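Local structure of nitrate transport protein (Xanthomonas axonopodis pv. citri, 3KSX) at residues I33-K37 with W62-G68; A112-P118 with D180-D186; R246-I250 with V264-L268. The protein binds alkanesulfonates in the periplasm, here holding the sulfonate buffer MOPS, and probably delivers them to an ABC-type importer. All coordinates share one frame; numbering follows the deposited sequence.

Interaction 1: residues I33-K37 with W62-G68; sequences IGYQK and WVEFPAG. With MPO (3[N-morpholino]propane sulfonic acid), chain B.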
ATOM      1  N   ILE A  33      -7.259   0.830 -14.520  1.00 22.19           N
ATOM      2  CA  ILE A  33      -6.631   1.316 -13.274  1.00 22.50           C
ATOM      3  C   ILE A  33      -6.567   0.206 -12.215  1.00 22.17           C
ATOM      4  O   ILE A  33      -7.544  -0.505 -11.969  1.00 23.17           O
ATOM      5  CB  ILE A  33      -7.296   2.617 -12.808  1.00 23.78           C
ATOM      6  CG1 ILE A  33      -6.891   3.024 -11.424  1.00 24.14           C
ATOM      7  CG2 ILE A  33      -8.844   2.502 -12.884  1.00 23.25           C
ATOM      8  CD1 ILE A  33      -7.428   4.406 -10.997  1.00 25.34           C
ATOM      9  N   GLY A  34      -5.391  -0.032 -11.654  1.00 22.13           N
ATOM     10  CA  GLY A  34      -5.288  -1.029 -10.638  1.00 20.20           C
ATOM     11  C   GLY A  34      -5.518  -0.499  -9.231  1.00 22.90           C
ATOM     12  O   GLY A  34      -5.186   0.640  -8.902  1.00 22.73           O
ATOM     13  N   TYR A  35      -6.075  -1.374  -8.394  1.00 22.35           N
ATOM     14  CA  TYR A  35      -6.333  -1.018  -7.028  1.00 24.65           C
ATOM     15  C   TYR A  35      -6.239  -2.254  -6.134  1.00 24.54           C
ATOM     16  O   TYR A  35      -6.127  -3.352  -6.648  1.00 24.83           O
ATOM     17  CB  TYR A  35      -7.711  -0.330  -6.923  1.00 23.70           C
ATOM     18  CG  TYR A  35      -8.857  -1.306  -6.915  1.00 23.79           C
ATOM     19  CD1 TYR A  35      -9.241  -2.000  -8.072  1.00 21.30           C
ATOM     20  CD2 TYR A  35      -9.539  -1.594  -5.724  1.00 27.22           C
ATOM     21  CE1 TYR A  35     -10.345  -2.908  -8.046  1.00 28.66           C
ATOM     22  CE2 TYR A  35     -10.613  -2.496  -5.694  1.00 30.17           C
ATOM     23  CZ  TYR A  35     -10.989  -3.145  -6.833  1.00 28.73           C
ATOM     24  OH  TYR A  35     -12.014  -4.052  -6.733  1.00 30.95           O
ATOM     25  N   GLN A  36      -6.165  -2.014  -4.817  1.00 23.83           N
ATOM     26  CA  GLN A  36      -6.079  -2.995  -3.771  1.00 24.03           C
ATOM     27  C   GLN A  36      -7.341  -2.792  -2.952  1.00 25.38           C
ATOM     28  O   GLN A  36      -7.647  -1.672  -2.594  1.00 27.91           O
ATOM     29  CB  GLN A  36      -4.853  -2.719  -2.858  1.00 22.60           C
ATOM     30  CG  GLN A  36      -3.553  -2.883  -3.622  1.00 22.13           C
ATOM     31  CD  GLN A  36      -2.337  -2.696  -2.754  1.00 20.24           C
ATOM     32  OE1 GLN A  36      -2.218  -3.284  -1.691  1.00 22.98           O
ATOM     33  NE2 GLN A  36      -1.451  -1.866  -3.204  1.00 22.56           N
ATOM     34  N   LYS A  37      -8.064  -3.877  -2.685  1.00 27.94           N
ATOM     35  CA  LYS A  37      -9.275  -3.829  -1.821  1.00 31.16           C
ATOM     36  C   LYS A  37      -9.041  -3.197  -0.450  1.00 32.96           C
ATOM     37  O   LYS A  37      -9.946  -2.534   0.113  1.00 34.28           O
ATOM     38  CB  LYS A  37      -9.916  -5.223  -1.681  1.00 31.83           C
ATOM     39  CG  LYS A  37     -10.789  -5.688  -2.903  1.00 37.42           C
ATOM     40  CD  LYS A  37     -11.775  -6.835  -2.510  1.00 44.01           C
ATOM     41  CE  LYS A  37     -13.070  -6.861  -3.382  1.00 50.80           C
ATOM     42  NZ  LYS A  37     -14.254  -7.359  -2.542  1.00 51.90           N
ATOM     43  N   TRP A  62     -11.610  -1.058 -13.535  1.00 27.91           N
ATOM     44  CA  TRP A  62     -10.867  -1.269 -12.277  1.00 27.33           C
ATOM     45  C   TRP A  62     -10.416  -2.696 -12.228  1.00 27.24           C
ATOM     46  O   TRP A  62     -11.192  -3.606 -12.504  1.00 29.07           O
ATOM     47  CB  TRP A  62     -11.790  -1.021 -11.091  1.00 27.02           C
ATOM     48  CG  TRP A  62     -12.153   0.381 -10.871  1.00 27.76           C
ATOM     49  CD1 TRP A  62     -13.232   1.035 -11.427  1.00 27.56           C
ATOM     50  CD2 TRP A  62     -11.428   1.381 -10.130  1.00 28.96           C
ATOM     51  NE1 TRP A  62     -13.248   2.348 -11.017  1.00 25.60           N
ATOM     52  CE2 TRP A  62     -12.157   2.588 -10.231  1.00 29.90           C
ATOM     53  CE3 TRP A  62     -10.287   1.360  -9.320  1.00 27.00           C
ATOM     54  CZ2 TRP A  62     -11.753   3.771  -9.597  1.00 25.06           C
ATOM     55  CZ3 TRP A  62      -9.879   2.515  -8.699  1.00 32.75           C
ATOM     56  CH2 TRP A  62     -10.620   3.732  -8.846  1.00 29.73           C
ATOM     57  N   VAL A  63      -9.184  -2.927 -11.815  1.00 24.61           N
ATOM     58  CA  VAL A  63      -8.624  -4.265 -11.800  1.00 24.33           C
ATOM     59  C   VAL A  63      -8.003  -4.445 -10.407  1.00 24.55           C
ATOM     60  O   VAL A  63      -7.075  -3.740 -10.041  1.00 24.33           O
ATOM     61  CB  VAL A  63      -7.528  -4.454 -12.917  1.00 25.87           C
ATOM     62  CG1 VAL A  63      -6.835  -5.813 -12.783  1.00 24.08           C
ATOM     63  CG2 VAL A  63      -8.069  -4.194 -14.356  1.00 24.00           C
ATOM     64  N   GLU A  64      -8.497  -5.419  -9.628  1.00 24.00           N
ATOM     65  CA  GLU A  64      -7.985  -5.665  -8.307  1.00 22.80           C
ATOM     66  C   GLU A  64      -6.701  -6.519  -8.231  1.00 24.82           C
ATOM     67  O   GLU A  64      -6.580  -7.482  -9.004  1.00 23.86           O
ATOM     68  CB  GLU A  64      -9.119  -6.409  -7.556  1.00 27.11           C
ATOM     69  CG  GLU A  64      -8.718  -6.791  -6.171  1.00 31.68           C
ATOM     70  CD  GLU A  64      -9.487  -7.979  -5.644  1.00 47.35           C
ATOM     71  OE1 GLU A  64     -10.733  -7.827  -5.475  1.00 46.09           O
ATOM     72  OE2 GLU A  64      -8.814  -9.050  -5.409  1.00 53.22           O
ATOM     73  N   PHE A  65      -5.766  -6.153  -7.333  1.00 22.40           N
ATOM     74  CA  PHE A  65      -4.525  -6.893  -7.016  1.00 22.04           C
ATOM     75  C   PHE A  65      -4.453  -7.192  -5.532  1.00 21.78           C
ATOM     76  O   PHE A  65      -4.992  -6.384  -4.710  1.00 22.15           O
ATOM     77  CB  PHE A  65      -3.323  -6.032  -7.459  1.00 21.60           C
ATOM     78  CG  PHE A  65      -3.285  -5.814  -8.911  1.00 21.54           C
ATOM     79  CD1 PHE A  65      -2.709  -6.773  -9.717  1.00 20.92           C
ATOM     80  CD2 PHE A  65      -4.020  -4.783  -9.503  1.00 18.13           C
ATOM     81  CE1 PHE A  65      -2.766  -6.619 -11.158  1.00 18.65           C
ATOM     82  CE2 PHE A  65      -4.059  -4.574 -10.871  1.00 16.74           C
ATOM     83  CZ  PHE A  65      -3.451  -5.506 -11.728  1.00 19.98           C
ATOM     84  N   PRO A  66      -3.814  -8.343  -5.157  1.00 21.77           N
ATOM     85  CA  PRO A  66      -3.653  -8.747  -3.745  1.00 22.77           C
ATOM     86  C   PRO A  66      -2.819  -7.743  -2.918  1.00 22.00           C
ATOM     87  O   PRO A  66      -3.098  -7.520  -1.747  1.00 22.96           O
ATOM     88  CB  PRO A  66      -2.991 -10.129  -3.799  1.00 23.62           C
ATOM     89  CG  PRO A  66      -2.659 -10.397  -5.174  1.00 23.60           C
ATOM     90  CD  PRO A  66      -3.349  -9.369  -6.097  1.00 21.32           C
ATOM     91  N   ALA A  67      -1.869  -7.101  -3.569  1.00 21.86           N
ATOM     92  CA  ALA A  67      -0.958  -6.163  -2.921  1.00 21.31           C
ATOM     93  C   ALA A  67      -0.215  -5.401  -4.024  1.00 20.35           C
ATOM     94  O   ALA A  67      -0.498  -5.553  -5.194  1.00 20.53           O
ATOM     95  CB  ALA A  67       0.083  -6.942  -2.031  1.00 20.07           C
ATOM     96  N   GLY A  68       0.702  -4.518  -3.621  1.00 20.62           N
ATOM     97  CA  GLY A  68       1.386  -3.566  -4.530  1.00 20.28           C
ATOM     98  C   GLY A  68       2.361  -4.159  -5.509  1.00 22.29           C
ATOM     99  O   GLY A  68       2.388  -3.736  -6.671  1.00 23.09           O
TER
HETATM  100  S1  MPO B 325       1.751  -2.363  -0.770  1.00 19.88           S
HETATM  101  O1  MPO B 325       1.126  -1.681  -1.905  1.00 20.57           O
HETATM  102  O2  MPO B 325       1.914  -3.786  -1.166  1.00 18.91           O
HETATM  103  O4  MPO B 325      -2.828   2.012   4.251  1.00 49.25           O
HETATM  104  N1  MPO B 325      -1.180   0.294   2.592  1.00 41.89           N
HETATM  105  C1  MPO B 325       0.593  -2.326   0.495  1.00 21.75           C
HETATM  106  O3  MPO B 325       3.045  -1.841  -0.230  1.00 18.42           O
HETATM  107  C2  MPO B 325       0.309  -0.866   0.863  1.00 28.22           C
HETATM  108  C3  MPO B 325      -0.780  -0.958   1.955  1.00 36.23           C
HETATM  109  C4  MPO B 325      -1.184   0.188   4.052  1.00 42.48           C
HETATM  110  C5  MPO B 325      -1.549   1.534   4.698  1.00 47.35           C
HETATM  111  C6  MPO B 325      -3.080   1.848   2.838  1.00 48.63           C
HETATM  112  C7  MPO B 325      -2.612   0.476   2.297  1.00 46.48           C
HETATM  113  O   HOH W   1      -3.353  -5.385  -0.163  1.00 24.43           O
HETATM  114  O   HOH W   2      -7.069  -6.363  -3.119  1.00 32.94           O
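I33 lays its methyl CG2 over one face of the W62 indole, 4.0 Å from the centroid of the six-membered ring, a CH-pi contact; its CD1 continues along the same ring to CZ3. W62 in turn directs its edge at the face of Y35 in an offset edge-to-face pair, with the planes at 90°. What puts Y35 there is its first torsion (chi1 80°), which sets CG between the backbone N and the carbonyl carbon, and the ring reaches over the neighbouring strand until CE1 lies 3.7 Å from E64 CB. On the other face, F65 turns its ring edge to the CA of G34, where no side chain intervenes.

Between the two parallel strands, three backbone bonds set the register: V63 N to I33 O, Y35 N to V63 O and F65 N to Y35 O. Beyond the ladder, water takes over, one molecule accepting from K37 N and donating to F65 O.

Past the ladder, Q36 and the start of helix 68-76 hold the bound MOPS. The extended chain of Q36 carries NE2 to sulfonate O1 at 2.9 Å, with an N-H...O angle of 166°, while G68 N, in the first turn of that helix, gives O2 a 2.8 Å bond. A second water, donating to both Q36 OE1 and P66 O, braces the amide, and G84 O accepts from the same NE2. S141 N and G86 N also hydrogen-bond to the MOPS.

On the side of the sheet that carries Y35 and W62, L42 and K46 of helix 40-48 touch Y35, and W62 meets K46 together with L51 and E52 of helix 50-54. Helix 68-76 packs on F65 through L71 and A74, and strand 82-86 flanks 30-36 on the side away from the outermost strand 59-65.

Interaction 2: residues A112-P118 with D180-D186; sequences AETILVP and DAWAIWD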
ATOM      1  N   ALA A 112      -2.014   1.880  10.688  1.00 24.95           N
ATOM      2  CA  ALA A 112      -2.576   0.836   9.894  1.00 25.56           C
ATOM      3  C   ALA A 112      -1.478  -0.106   9.358  1.00 26.08           C
ATOM      4  O   ALA A 112      -1.798  -0.990   8.580  1.00 27.53           O
ATOM      5  CB  ALA A 112      -3.412   1.402   8.790  1.00 27.61           C
ATOM      6  N   GLU A 113      -0.183   0.148   9.658  1.00 24.32           N
ATOM      7  CA  GLU A 113       0.901  -0.771   9.241  1.00 24.68           C
ATOM      8  C   GLU A 113       1.408  -1.464  10.488  1.00 23.63           C
ATOM      9  O   GLU A 113       1.896  -0.785  11.381  1.00 23.55           O
ATOM     10  CB  GLU A 113       2.124  -0.067   8.608  1.00 25.02           C
ATOM     11  CG  GLU A 113       1.756   0.749   7.415  1.00 29.72           C
ATOM     12  CD  GLU A 113       1.916  -0.047   6.083  1.00 37.91           C
ATOM     13  OE1 GLU A 113       2.230  -1.286   6.054  1.00 36.04           O
ATOM     14  OE2 GLU A 113       1.789   0.656   5.050  1.00 44.09           O
ATOM     15  N   THR A 114       1.366  -2.795  10.520  1.00 22.18           N
ATOM     16  CA  THR A 114       1.551  -3.517  11.800  1.00 22.44           C
ATOM     17  C   THR A 114       2.380  -4.810  11.676  1.00 23.32           C
ATOM     18  O   THR A 114       2.350  -5.437  10.628  1.00 25.09           O
ATOM     19  CB  THR A 114       0.177  -3.861  12.417  1.00 21.53           C
ATOM     20  OG1 THR A 114      -0.464  -4.888  11.647  1.00 24.78           O
ATOM     21  CG2 THR A 114      -0.745  -2.631  12.406  1.00 25.51           C
ATOM     22  N   ILE A 115       3.075  -5.198  12.755  1.00 21.43           N
ATOM     23  CA  ILE A 115       3.549  -6.516  12.979  1.00 21.76           C
ATOM     24  C   ILE A 115       2.597  -7.150  14.001  1.00 21.64           C
ATOM     25  O   ILE A 115       2.444  -6.609  15.135  1.00 18.81           O
ATOM     26  CB  ILE A 115       5.002  -6.464  13.459  1.00 22.78           C
ATOM     27  CG1 ILE A 115       5.892  -5.637  12.473  1.00 24.37           C
ATOM     28  CG2 ILE A 115       5.643  -7.899  13.711  1.00 22.81           C
ATOM     29  CD1 ILE A 115       7.378  -5.565  13.017  1.00 27.67           C
ATOM     30  N   LEU A 116       2.014  -8.281  13.576  1.00 21.17           N
ATOM     31  CA  LEU A 116       1.058  -9.075  14.351  1.00 19.71           C
ATOM     32  C   LEU A 116       1.747 -10.353  14.814  1.00 20.16           C
ATOM     33  O   LEU A 116       2.609 -10.902  14.093  1.00 20.70           O
ATOM     34  CB  LEU A 116      -0.181  -9.364  13.500  1.00 20.27           C
ATOM     35  CG  LEU A 116      -1.009  -8.247  12.888  1.00 21.52           C
ATOM     36  CD1 LEU A 116      -2.249  -8.802  12.287  1.00 20.01           C
ATOM     37  CD2 LEU A 116      -1.324  -7.231  13.919  1.00 20.84           C
ATOM     38  N   VAL A 117       1.388 -10.838  15.993  1.00 19.50           N
ATOM     39  CA  VAL A 117       1.731 -12.164  16.426  1.00 19.18           C
ATOM     40  C   VAL A 117       0.464 -12.889  16.822  1.00 20.63           C
ATOM     41  O   VAL A 117      -0.581 -12.218  17.225  1.00 21.54           O
ATOM     42  CB  VAL A 117       2.771 -12.220  17.604  1.00 18.24           C
ATOM     43  CG1 VAL A 117       4.067 -11.515  17.175  1.00 23.82           C
ATOM     44  CG2 VAL A 117       2.154 -11.539  18.849  1.00 18.11           C
ATOM     45  N   PRO A 118       0.493 -14.220  16.711  1.00 22.28           N
ATOM     46  CA  PRO A 118      -0.653 -14.979  17.208  1.00 21.89           C
ATOM     47  C   PRO A 118      -0.852 -14.596  18.680  1.00 24.31           C
ATOM     48  O   PRO A 118       0.125 -14.427  19.435  1.00 24.12           O
ATOM     49  CB  PRO A 118      -0.196 -16.449  17.097  1.00 22.26           C
ATOM     50  CG  PRO A 118       0.751 -16.402  15.894  1.00 23.31           C
ATOM     51  CD  PRO A 118       1.541 -15.131  16.180  1.00 23.76           C
ATOM     52  N   ASP A 180       5.416 -16.988  13.023  1.00 27.39           N
ATOM     53  CA  ASP A 180       5.572 -16.474  14.366  1.00 25.48           C
ATOM     54  C   ASP A 180       5.045 -15.065  14.401  1.00 25.22           C
ATOM     55  O   ASP A 180       4.560 -14.603  15.459  1.00 22.96           O
ATOM     56  CB  ASP A 180       7.076 -16.549  14.740  1.00 26.53           C
ATOM     57  CG  ASP A 180       7.597 -17.991  14.833  1.00 28.59           C
ATOM     58  OD1 ASP A 180       7.063 -18.812  15.619  1.00 35.19           O
ATOM     59  OD2 ASP A 180       8.610 -18.314  14.213  1.00 26.65           O
ATOM     60  N   ALA A 181       5.132 -14.348  13.250  1.00 22.98           N
ATOM     61  CA  ALA A 181       4.630 -12.937  13.248  1.00 22.98           C
ATOM     62  C   ALA A 181       4.258 -12.604  11.814  1.00 22.38           C
ATOM     63  O   ALA A 181       4.659 -13.300  10.946  1.00 22.75           O
ATOM     64  CB  ALA A 181       5.723 -11.999  13.771  1.00 21.50           C
ATOM     65  N   TRP A 182       3.445 -11.576  11.566  1.00 22.55           N
ATOM     66  CA  TRP A 182       3.029 -11.324  10.204  1.00 19.39           C
ATOM     67  C   TRP A 182       3.099  -9.824  10.064  1.00 19.35           C
ATOM     68  O   TRP A 182       2.479  -9.151  10.912  1.00 18.65           O
ATOM     69  CB  TRP A 182       1.593 -11.872  10.035  1.00 19.84           C
ATOM     70  CG  TRP A 182       0.956 -11.632   8.666  1.00 18.32           C
ATOM     71  CD1 TRP A 182       1.615 -11.370   7.450  1.00 20.22           C
ATOM     72  CD2 TRP A 182      -0.403 -11.720   8.378  1.00 22.86           C
ATOM     73  NE1 TRP A 182       0.676 -11.234   6.431  1.00 19.52           N
ATOM     74  CE2 TRP A 182      -0.576 -11.452   7.002  1.00 19.72           C
ATOM     75  CE3 TRP A 182      -1.552 -11.972   9.180  1.00 23.52           C
ATOM     76  CZ2 TRP A 182      -1.854 -11.436   6.406  1.00 21.39           C
ATOM     77  CZ3 TRP A 182      -2.837 -11.992   8.553  1.00 22.67           C
ATOM     78  CH2 TRP A 182      -2.959 -11.699   7.206  1.00 19.89           C
ATOM     79  N   ALA A 183       3.903  -9.297   9.132  1.00 19.80           N
ATOM     80  CA  ALA A 183       3.874  -7.815   8.947  1.00 18.19           C
ATOM     81  C   ALA A 183       2.816  -7.600   7.828  1.00 21.10           C
ATOM     82  O   ALA A 183       2.940  -8.152   6.730  1.00 20.13           O
ATOM     83  CB  ALA A 183       5.155  -7.263   8.584  1.00 20.67           C
ATOM     84  N   ILE A 184       1.833  -6.775   8.158  1.00 18.41           N
ATOM     85  CA  ILE A 184       0.581  -6.616   7.313  1.00 19.84           C
ATOM     86  C   ILE A 184      -0.119  -5.309   7.614  1.00 22.53           C
ATOM     87  O   ILE A 184       0.228  -4.636   8.560  1.00 24.92           O
ATOM     88  CB  ILE A 184      -0.388  -7.844   7.499  1.00 19.96           C
ATOM     89  CG1 ILE A 184      -1.491  -7.925   6.420  1.00 19.58           C
ATOM     90  CG2 ILE A 184      -1.046  -7.846   8.939  1.00 19.27           C
ATOM     91  CD1 ILE A 184      -0.979  -8.026   4.967  1.00 18.80           C
ATOM     92  N   TRP A 185      -1.078  -4.942   6.810  1.00 21.20           N
ATOM     93  CA  TRP A 185      -1.753  -3.666   7.007  1.00 23.22           C
ATOM     94  C   TRP A 185      -3.242  -3.962   7.264  1.00 23.14           C
ATOM     95  O   TRP A 185      -3.657  -5.117   7.282  1.00 22.30           O
ATOM     96  CB  TRP A 185      -1.517  -2.836   5.734  1.00 20.94           C
ATOM     97  CG  TRP A 185      -1.618  -3.604   4.451  1.00 21.41           C
ATOM     98  CD1 TRP A 185      -2.719  -3.826   3.711  1.00 26.64           C
ATOM     99  CD2 TRP A 185      -0.529  -4.270   3.765  1.00 21.47           C
ATOM    100  NE1 TRP A 185      -2.401  -4.582   2.612  1.00 25.89           N
ATOM    101  CE2 TRP A 185      -1.073  -4.901   2.636  1.00 24.02           C
ATOM    102  CE3 TRP A 185       0.832  -4.408   4.023  1.00 23.22           C
ATOM    103  CZ2 TRP A 185      -0.290  -5.568   1.697  1.00 22.17           C
ATOM    104  CZ3 TRP A 185       1.597  -5.158   3.126  1.00 22.12           C
ATOM    105  CH2 TRP A 185       1.025  -5.745   1.990  1.00 24.30           C
ATOM    106  N   ASP A 186      -4.031  -2.910   7.496  1.00 23.73           N
ATOM    107  CA  ASP A 186      -5.491  -2.971   7.489  1.00 25.86           C
ATOM    108  C   ASP A 186      -6.047  -3.372   6.108  1.00 25.72           C
ATOM    109  O   ASP A 186      -5.520  -2.951   5.055  1.00 27.27           O
ATOM    110  CB  ASP A 186      -6.117  -1.641   7.901  1.00 26.54           C
ATOM    111  CG  ASP A 186      -6.489  -1.593   9.348  1.00 27.84           C
ATOM    112  OD1 ASP A 186      -6.772  -2.647   9.954  1.00 27.23           O
ATOM    113  OD2 ASP A 186      -6.460  -0.484   9.899  1.00 24.72           O
TER
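T114 places OG1 between its backbone N and carbonyl carbon (chi1 71°), and this swings the hydroxyl onto I184 O, to which it donates at 3.2 Å. The donor stands 48° out of the carbonyl plane, whereas T114 N reaches the same oxygen nearly in line with the C=O; two donors of one residue thus hold a single acceptor. I184 answers with its own CG2 between its backbone N and carbonyl carbon, pressed against L116 CD1 at 3.7 Å.

The backbones run antiparallel. I184 N returns a bond to T114 O, and L116 and W182 form the next hydrogen-bonded pair, its shorter bond running from W182 N to L116 O at 2.7 Å. D186 N to A112 O, 3.1 Å, closes the ladder. On the face opposite T114 and L116, I115 packs on A183 and A181, with L145 and V149 of helix 141-152 above it. E113 lies alongside W185, OE1 4.0 Å from ring atom CE3, while its OE2 bonds to S141 OG. D186 is held by S190 and H270.

Strand 198-203 continues the sheet beyond 113-118, and helix 167-175 covers W182. This mixed five-stranded sheet between helices belongs to the second lobe of a periplasmic binding protein, and its E113 end lies beside the bound MOPS, in the ligand cleft.

Interaction 3: residues R246-I250 with V264-L268; sequences RAGSI and VERTL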
ATOM      1  N   ARG A 246     -19.021   9.295   6.877  1.00 40.01           N
ATOM      2  CA  ARG A 246     -18.546   8.191   7.729  1.00 41.71           C
ATOM      3  C   ARG A 246     -19.481   6.958   7.747  1.00 41.23           C
ATOM      4  O   ARG A 246     -19.045   5.839   7.401  1.00 41.39           O
ATOM      5  CB  ARG A 246     -18.195   8.699   9.151  1.00 41.58           C
ATOM      6  CG  ARG A 246     -17.820   7.608  10.182  1.00 48.66           C
ATOM      7  CD  ARG A 246     -17.515   8.199  11.622  1.00 54.21           C
ATOM      8  NE  ARG A 246     -17.081   7.132  12.547  1.00 58.96           N
ATOM      9  CZ  ARG A 246     -15.810   6.746  12.723  1.00 61.41           C
ATOM     10  NH1 ARG A 246     -14.816   7.338  12.064  1.00 61.74           N
ATOM     11  NH2 ARG A 246     -15.523   5.755  13.555  1.00 63.25           N
ATOM     12  N   ALA A 247     -20.751   7.154   8.122  1.00 42.09           N
ATOM     13  CA  ALA A 247     -21.686   6.025   8.314  1.00 41.89           C
ATOM     14  C   ALA A 247     -21.981   5.285   7.015  1.00 41.15           C
ATOM     15  O   ALA A 247     -22.032   4.063   6.996  1.00 41.39           O
ATOM     16  CB  ALA A 247     -22.974   6.483   9.004  1.00 42.27           C
ATOM     17  N   GLY A 248     -22.155   6.057   5.933  1.00 40.96           N
ATOM     18  CA  GLY A 248     -22.438   5.541   4.605  1.00 39.19           C
ATOM     19  C   GLY A 248     -21.252   4.707   4.177  1.00 39.08           C
ATOM     20  O   GLY A 248     -21.430   3.583   3.732  1.00 39.86           O
ATOM     21  N   SER A 249     -20.042   5.253   4.349  1.00 37.93           N
ATOM     22  CA  SER A 249     -18.801   4.563   4.002  1.00 37.19           C
ATOM     23  C   SER A 249     -18.653   3.226   4.714  1.00 38.02           C
ATOM     24  O   SER A 249     -18.302   2.244   4.091  1.00 37.19           O
ATOM     25  CB  SER A 249     -17.593   5.429   4.328  1.00 37.34           C
ATOM     26  OG  SER A 249     -17.421   6.481   3.380  1.00 37.61           O
ATOM     27  N   ILE A 250     -18.904   3.185   6.018  1.00 39.17           N
ATOM     28  CA  ILE A 250     -18.758   1.942   6.755  1.00 39.87           C
ATOM     29  C   ILE A 250     -19.683   0.875   6.185  1.00 40.76           C
ATOM     30  O   ILE A 250     -19.265  -0.268   5.969  1.00 39.92           O
ATOM     31  CB  ILE A 250     -19.083   2.108   8.256  1.00 39.54           C
ATOM     32  CG1 ILE A 250     -18.101   3.075   8.944  1.00 40.24           C
ATOM     33  CG2 ILE A 250     -19.140   0.763   8.963  1.00 39.78           C
ATOM     34  CD1 ILE A 250     -18.697   3.721  10.270  1.00 44.25           C
ATOM     35  N   VAL A 264     -14.569  -2.611   9.971  1.00 31.58           N
ATOM     36  CA  VAL A 264     -14.439  -1.447   9.096  1.00 31.13           C
ATOM     37  C   VAL A 264     -14.274  -0.133   9.869  1.00 31.96           C
ATOM     38  O   VAL A 264     -13.432   0.750   9.555  1.00 29.52           O
ATOM     39  CB  VAL A 264     -15.660  -1.352   8.130  1.00 31.89           C
ATOM     40  CG1 VAL A 264     -15.479  -0.158   7.216  1.00 31.68           C
ATOM     41  CG2 VAL A 264     -15.751  -2.569   7.329  1.00 27.28           C
ATOM     42  N   GLU A 265     -15.118   0.027  10.873  1.00 30.85           N
ATOM     43  CA  GLU A 265     -14.995   1.124  11.767  1.00 34.18           C
ATOM     44  C   GLU A 265     -13.587   1.336  12.369  1.00 32.64           C
ATOM     45  O   GLU A 265     -13.078   2.450  12.428  1.00 32.92           O
ATOM     46  CB  GLU A 265     -15.947   0.812  12.914  1.00 36.09           C
ATOM     47  CG  GLU A 265     -17.180   1.634  12.907  1.00 43.38           C
ATOM     48  CD  GLU A 265     -17.116   2.671  13.989  1.00 52.65           C
ATOM     49  OE1 GLU A 265     -15.976   3.141  14.251  1.00 58.91           O
ATOM     50  OE2 GLU A 265     -18.176   2.978  14.605  1.00 54.36           O
ATOM     51  N   ARG A 266     -13.011   0.256  12.899  1.00 31.83           N
ATOM     52  CA  ARG A 266     -11.652   0.228  13.460  1.00 32.27           C
ATOM     53  C   ARG A 266     -10.658   0.667  12.406  1.00 31.53           C
ATOM     54  O   ARG A 266      -9.799   1.493  12.691  1.00 30.64           O
ATOM     55  CB  ARG A 266     -11.311  -1.188  14.015  1.00 33.20           C
ATOM     56  CG  ARG A 266     -10.284  -1.188  15.168  1.00 40.79           C
ATOM     57  CD  ARG A 266     -10.912  -0.888  16.580  1.00 48.51           C
ATOM     58  NE  ARG A 266     -12.013   0.092  16.538  1.00 53.81           N
ATOM     59  CZ  ARG A 266     -11.937   1.393  16.852  1.00 54.50           C
ATOM     60  NH1 ARG A 266     -10.797   1.953  17.266  1.00 53.99           N
ATOM     61  NH2 ARG A 266     -13.038   2.143  16.753  1.00 55.09           N
ATOM     62  N   THR A 267     -10.816   0.191  11.164  1.00 30.29           N
ATOM     63  CA  THR A 267      -9.855   0.580  10.115  1.00 31.17           C
ATOM     64  C   THR A 267      -9.879   2.114   9.844  1.00 32.46           C
ATOM     65  O   THR A 267      -8.819   2.725   9.554  1.00 32.27           O
ATOM     66  CB  THR A 267      -9.955  -0.222   8.806  1.00 31.09           C
ATOM     67  OG1 THR A 267     -11.082   0.235   8.044  1.00 32.40           O
ATOM     68  CG2 THR A 267     -10.021  -1.774   8.997  1.00 26.03           C
ATOM     69  N   LEU A 268     -11.064   2.743   9.964  1.00 32.90           N
ATOM     70  CA  LEU A 268     -11.185   4.235   9.848  1.00 34.33           C
ATOM     71  C   LEU A 268     -10.619   5.032  11.018  1.00 34.78           C
ATOM     72  O   LEU A 268     -10.040   6.132  10.833  1.00 33.71           O
ATOM     73  CB  LEU A 268     -12.636   4.676   9.581  1.00 35.16           C
ATOM     74  CG  LEU A 268     -13.387   3.974   8.434  1.00 39.64           C
ATOM     75  CD1 LEU A 268     -14.682   4.734   8.119  1.00 43.00           C
ATOM     76  CD2 LEU A 268     -12.519   3.817   7.188  1.00 40.93           C
TER
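E265 OE1 is the polar atom on which this contact turns: R246 NH2 meets it at 2.7 Å in a salt bridge, and R266 NH2 of its own helix stands farther off at 4.0 Å, a long second partner. The carboxylate approaches the guanidinium at its edge, near the guanidinium plane, yet the two planes are 88° apart, and OE2 stays 4.0 Å from NH2, so one oxygen makes the short contact. R246 spans the gap with a chain extended from CG to NE, starting anti to the backbone N (chi1 174°).

Beneath the charged pair sits I250. Its CD1 touches E265 CG at 3.7 Å, and CG1 meets L268 CD1 at 3.9 Å. I250 and V264 run past one another pointing opposite ways, with I250 CG2 near V264 CB. The axes of the short segments approach to 10.5 Å at 128°; the backbones come nearest at I250 and V264, and longer side chains fill in on the R246 side. Within 264-268, V264 O accepts from both L268 N and T267 OG1.

The chemistry is therefore layered: a single-oxygen ion pair on the more exposed side, probably weakened somewhat by solvent, over a small aliphatic patch joining helices 246-257 and 261-269.

Interactions 1 and 2 each join adjacent strands, but in different five-stranded sheets and with opposite sense, parallel in 33-37 with 62-68 and antiparallel in 112-118 with 180-186. Interaction 2 is buried; interaction 1 is partly buried, with aromatic packing on one face of the sheet and polar groups where Q36 and G68 reach the sulfonate. The two touch where A67 CB lies 4.0 Å from W185 CZ2, and each borders the MOPS: Q36 and G68 bond to it, and E113 lies beside it. Interaction 3 is helix against helix, its centre about 19 Å from that of the chain, and relies on an ion pair and aliphatic contacts instead of a backbone ladder. It touches interaction 2 where T267 CG2 packs on D186 OD1.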